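PDB 3OG2: beta-galactosidase from Trichoderma reesei, which probably catalyses the hydrolysis of terminal non-reducing beta-D-galactose residues in beta-D-galactosides. Local coordinates for residues A[604-607]-A[608-612]; A[548-552]-A[553-557]. All coordinates share one frame; numbering follows the deposited sequence.

Contact 1. Residues A[604-607]-A[608-612]; sequences ADFN and VTTPL. With NAG (2-acetamido-2-deoxy-beta-D-glucopyranose), chain B.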
# COMPACT_ATOMS: atom_id res chain seq x y z
N ALA A 604 -5.33 1.35 -23.19
CA ALA A 604 -3.92 1.05 -22.94
C ALA A 604 -3.16 2.32 -22.53
O ALA A 604 -3.61 3.41 -22.90
CB ALA A 604 -3.30 0.51 -24.21
N ASP A 605 -2.06 2.12 -21.83
CA ASP A 605 -1.15 3.22 -21.55
C ASP A 605 0.21 2.90 -22.18
O ASP A 605 0.62 1.75 -22.23
CB ASP A 605 -0.92 3.47 -20.06
CG ASP A 605 -2.15 4.04 -19.38
OD1 ASP A 605 -3.29 3.82 -19.81
OD2 ASP A 605 -1.96 4.77 -18.32
N PHE A 606 0.87 3.96 -22.65
CA PHE A 606 2.16 3.84 -23.28
C PHE A 606 3.16 4.83 -22.67
O PHE A 606 2.92 6.04 -22.63
CB PHE A 606 2.04 4.17 -24.78
CG PHE A 606 1.04 3.27 -25.46
CD1 PHE A 606 1.40 1.97 -25.83
CD2 PHE A 606 -0.24 3.74 -25.75
CE1 PHE A 606 0.51 1.13 -26.47
CE2 PHE A 606 -1.14 2.88 -26.40
CZ PHE A 606 -0.78 1.59 -26.75
N ASN A 607 4.28 4.33 -22.16
CA ASN A 607 5.29 5.25 -21.62
C ASN A 607 6.48 5.34 -22.58
O ASN A 607 7.32 6.26 -22.40
CB ASN A 607 5.77 4.88 -20.23
CG ASN A 607 6.60 3.60 -20.20
OD1 ASN A 607 6.44 2.72 -21.05
ND2 ASN A 607 7.50 3.53 -19.22
N VAL A 608 6.54 4.46 -23.56
CA VAL A 608 7.58 4.46 -24.58
C VAL A 608 6.89 4.01 -25.86
O VAL A 608 5.81 3.39 -25.89
CB VAL A 608 8.75 3.53 -24.28
CG1 VAL A 608 9.46 3.98 -23.04
CG2 VAL A 608 8.28 2.08 -24.17
N THR A 609 7.51 4.26 -27.01
CA THR A 609 6.85 3.77 -28.23
C THR A 609 6.99 2.26 -28.26
O THR A 609 7.94 1.61 -27.79
CB THR A 609 7.39 4.47 -29.46
OG1 THR A 609 8.75 4.13 -29.46
CG2 THR A 609 7.23 5.97 -29.31
N THR A 610 5.98 1.61 -28.85
CA THR A 610 5.91 0.16 -29.01
C THR A 610 4.84 -0.17 -30.02
O THR A 610 3.85 0.56 -30.04
CB THR A 610 5.60 -0.50 -27.65
OG1 THR A 610 5.47 -1.91 -27.82
CG2 THR A 610 4.28 0.03 -27.07
N PRO A 611 4.96 -1.24 -30.76
CA PRO A 611 3.81 -1.78 -31.46
C PRO A 611 2.93 -2.51 -30.47
O PRO A 611 3.30 -2.76 -29.32
CB PRO A 611 4.38 -2.81 -32.46
CG PRO A 611 5.77 -3.06 -32.00
CD PRO A 611 6.18 -2.04 -31.01
N LEU A 612 1.75 -2.87 -30.90
CA LEU A 612 0.86 -3.76 -30.14
C LEU A 612 0.57 -4.94 -31.05
O LEU A 612 0.15 -4.74 -32.18
CB LEU A 612 -0.50 -3.14 -29.81
CG LEU A 612 -0.62 -2.15 -28.70
CD1 LEU A 612 -2.09 -1.81 -28.52
CD2 LEU A 612 0.04 -2.67 -27.41
C1 NAG B . 8.44 2.46 -19.22
C2 NAG B . 9.67 2.92 -18.38
C3 NAG B . 10.68 1.79 -18.28
C4 NAG B . 9.96 0.55 -17.63
C5 NAG B . 8.69 0.23 -18.46
C6 NAG B . 7.85 -0.84 -17.75
C7 NAG B . 10.07 5.29 -18.83
C8 NAG B . 10.83 6.28 -19.66
N2 NAG B . 10.31 4.00 -19.10
O3 NAG B . 11.70 2.22 -17.36
O4 NAG B . 10.83 -0.57 -17.79
O5 NAG B . 7.86 1.40 -18.45
O6 NAG B . 6.85 -1.27 -18.66
O7 NAG B . 9.17 5.62 -18.03
O HOH W 1 4.58 1.86 -23.87
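Between F606 and V608, both with extended backbones, the chain turns at N607 (phi -106°, psi -11°), and the loop this begins leads from strand 599-605 to strand 612-615 of the same mixed sheet. The sequence N607-V608-T609 is an N-glycosylation sequon, and the sugar is in place: N607 ND2 is joined to C1 of a 2-acetamido-2-deoxy-beta-D-glucopyranose by a covalent bond of 1.4 Å. Just before the turn, the F606 side chain extends toward T610 and L612. Its ring meets the methyl groups by its edge: T610 CG2 lies 3.7 Å from F606 CD1, and L612 CD2 sits in the ring plane, 3.9 Å from F606 CE1. F606 is buried, with V626, I647 and L982 also packed against it; V626 touches L612 as well. T610 carries CG2 between its backbone N and carbonyl carbon while OG1 lies anti to that N (chi1 177°); one branch thus faces F606 and the other is spent on the loop itself, with OG1 donating to P611 O over 2.8 Å in the carbonyl plane, on a lone pair. A water spans the turn, accepting weakly from N607 N and donating to V608 O at 2.8 Å.

Contact 2. Residues A[548-552]-A[553-557]; sequences YMVDR and NSAYN. With MAN (alpha-D-mannopyranose), chain C.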
# COMPACT_ATOMS: atom_id res chain seq x y z
N TYR A 548 4.04 -19.91 -28.36
CA TYR A 548 4.94 -18.76 -28.42
C TYR A 548 5.95 -18.92 -27.33
O TYR A 548 5.57 -19.04 -26.14
CB TYR A 548 4.15 -17.47 -28.22
CG TYR A 548 3.12 -17.19 -29.29
CD1 TYR A 548 1.92 -17.90 -29.34
CD2 TYR A 548 3.30 -16.22 -30.26
CE1 TYR A 548 0.96 -17.66 -30.30
CE2 TYR A 548 2.34 -15.97 -31.24
CZ TYR A 548 1.17 -16.70 -31.27
OH TYR A 548 0.19 -16.44 -32.22
N MET A 549 7.24 -18.97 -27.67
CA MET A 549 8.33 -19.24 -26.74
C MET A 549 9.17 -17.98 -26.61
O MET A 549 9.83 -17.62 -27.61
CB MET A 549 9.16 -20.39 -27.27
CG MET A 549 8.42 -21.75 -27.16
SD MET A 549 9.15 -22.96 -28.30
CE MET A 549 8.15 -22.62 -29.73
N VAL A 550 9.17 -17.33 -25.46
CA VAL A 550 9.83 -16.05 -25.31
C VAL A 550 10.78 -16.05 -24.11
O VAL A 550 10.74 -16.95 -23.27
CB VAL A 550 8.79 -14.91 -25.13
CG1 VAL A 550 7.92 -14.81 -26.39
CG2 VAL A 550 7.93 -15.11 -23.89
N ASP A 551 11.63 -15.00 -24.04
CA ASP A 551 12.39 -14.87 -22.80
C ASP A 551 11.57 -14.08 -21.80
O ASP A 551 10.53 -13.43 -22.07
CB ASP A 551 13.76 -14.28 -23.06
CG ASP A 551 13.74 -12.82 -23.46
OD1 ASP A 551 12.69 -12.30 -23.89
OD2 ASP A 551 14.85 -12.23 -23.40
N ARG A 552 12.04 -14.11 -20.55
CA ARG A 552 11.31 -13.45 -19.45
C ARG A 552 11.10 -11.98 -19.72
O ARG A 552 10.03 -11.44 -19.48
CB ARG A 552 12.15 -13.58 -18.16
CG ARG A 552 11.43 -12.95 -17.00
CD ARG A 552 12.38 -12.81 -15.79
NE ARG A 552 12.72 -14.10 -15.20
CZ ARG A 552 13.85 -14.78 -15.18
NH1 ARG A 552 15.00 -14.35 -15.75
NH2 ARG A 552 13.83 -15.94 -14.55
N ASN A 553 12.15 -11.29 -20.20
CA ASN A 553 12.00 -9.85 -20.38
C ASN A 553 11.01 -9.54 -21.50
O ASN A 553 10.38 -8.49 -21.39
CB ASN A 553 13.37 -9.22 -20.65
CG ASN A 553 14.19 -9.25 -19.38
OD1 ASN A 553 14.81 -10.26 -19.04
ND2 ASN A 553 14.25 -8.13 -18.67
N SER A 554 10.86 -10.41 -22.48
CA SER A 554 9.76 -10.20 -23.45
C SER A 554 8.42 -10.50 -22.79
O SER A 554 7.44 -9.76 -23.02
CB SER A 554 9.96 -11.14 -24.63
OG SER A 554 11.10 -10.74 -25.33
N ALA A 555 8.33 -11.57 -21.99
CA ALA A 555 7.06 -11.91 -21.34
C ALA A 555 6.54 -10.79 -20.44
O ALA A 555 5.35 -10.57 -20.27
CB ALA A 555 7.24 -13.16 -20.46
N TYR A 556 7.45 -10.00 -19.87
CA TYR A 556 7.06 -8.86 -19.05
C TYR A 556 6.15 -7.91 -19.81
O TYR A 556 5.39 -7.17 -19.19
CB TYR A 556 8.31 -8.06 -18.72
CG TYR A 556 9.18 -8.57 -17.58
CD1 TYR A 556 8.80 -9.56 -16.68
CD2 TYR A 556 10.44 -7.96 -17.43
CE1 TYR A 556 9.67 -9.95 -15.65
CE2 TYR A 556 11.29 -8.33 -16.38
CZ TYR A 556 10.90 -9.33 -15.50
OH TYR A 556 11.73 -9.69 -14.47
N ASN A 557 6.23 -7.89 -21.14
CA ASN A 557 5.40 -6.96 -21.92
C ASN A 557 4.13 -7.57 -22.48
O ASN A 557 3.46 -6.92 -23.28
CB ASN A 557 6.25 -6.41 -23.11
CG ASN A 557 7.46 -5.66 -22.56
OD1 ASN A 557 7.43 -4.71 -21.78
ND2 ASN A 557 8.60 -6.12 -23.06
C1 MAN C . 16.79 -6.07 -16.32
C2 MAN C . 16.78 -7.46 -15.69
C3 MAN C . 18.03 -8.21 -16.20
C4 MAN C . 18.00 -8.27 -17.75
C5 MAN C . 17.99 -6.82 -18.28
C6 MAN C . 17.84 -6.84 -19.81
O2 MAN C . 15.60 -8.13 -16.10
O3 MAN C . 17.92 -9.58 -15.70
O4 MAN C . 19.18 -8.91 -18.19
O5 MAN C . 16.84 -6.16 -17.74
O6 MAN C . 17.99 -5.50 -20.31
O HOH W 2 14.94 -12.59 -20.45
O HOH W 3 15.66 -11.25 -16.70
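D551 caps the short helix 552-555 where strand 545-551 of a five-stranded mixed sheet runs into it. From this N-cap position the D551 carboxylate accepts twice from S554 through one oxygen. S554 OG approaches D551 OD1 nearly in line with the C-O bond, at 2.7 Å. S554 N, 3.0 Å from D551 OD1, instead comes from above the carboxylate plane, 51° out of it. A chi1 of 69° at D551 brings the carboxylate over the first turn, where the amide donors at the helix start would probably favour its charged form. The other oxygen, OD2, receives a weak bond from a water that in turn accepts from N553 N. The backbone carbonyls are answered one turn on, D551 O by A555 N at 2.9 Å and R552 O by Y556 N at 3.0 Å. R552 O also lies over one face of the Y556 ring, and the two side chains run side by side, with R552 CD 3.4 Å from Y556 OH. Their strongest polar partners lie elsewhere: R552 NH2 is in a salt bridge with D449, and Y556 OH is bonded to E357 of helix 357-370, a carboxylate that also binds mannose. N553 turns outward to the sugar. Its ND2 donates to O2 of the mannose over 2.9 Å, an almost straight bond (170°), while a second water gives one hydrogen to N553 OD1 at 2.7 Å and the other to mannose O3, and takes a weak bond from R552 NH1.

Contacts 1 and 2 belong to beta-galactosidase domains 3 and 2, respectively, with centres 16 Å apart and nearest atoms about 7 Å apart, so the protein segments themselves do not touch. N-linked sugar relates them: the glycan begins on N607 in contact 1, and R552, N553, Y556 and N557 of contact 2 line a glycan together with N607. NAG C1, bonded to N607, and MAN O2, held by N553, are 13.2 Å apart, consistent with one oligosaccharide reaching from one site to the other. Both contacts stand away from the galactose-binding residues, such as E180 and E278.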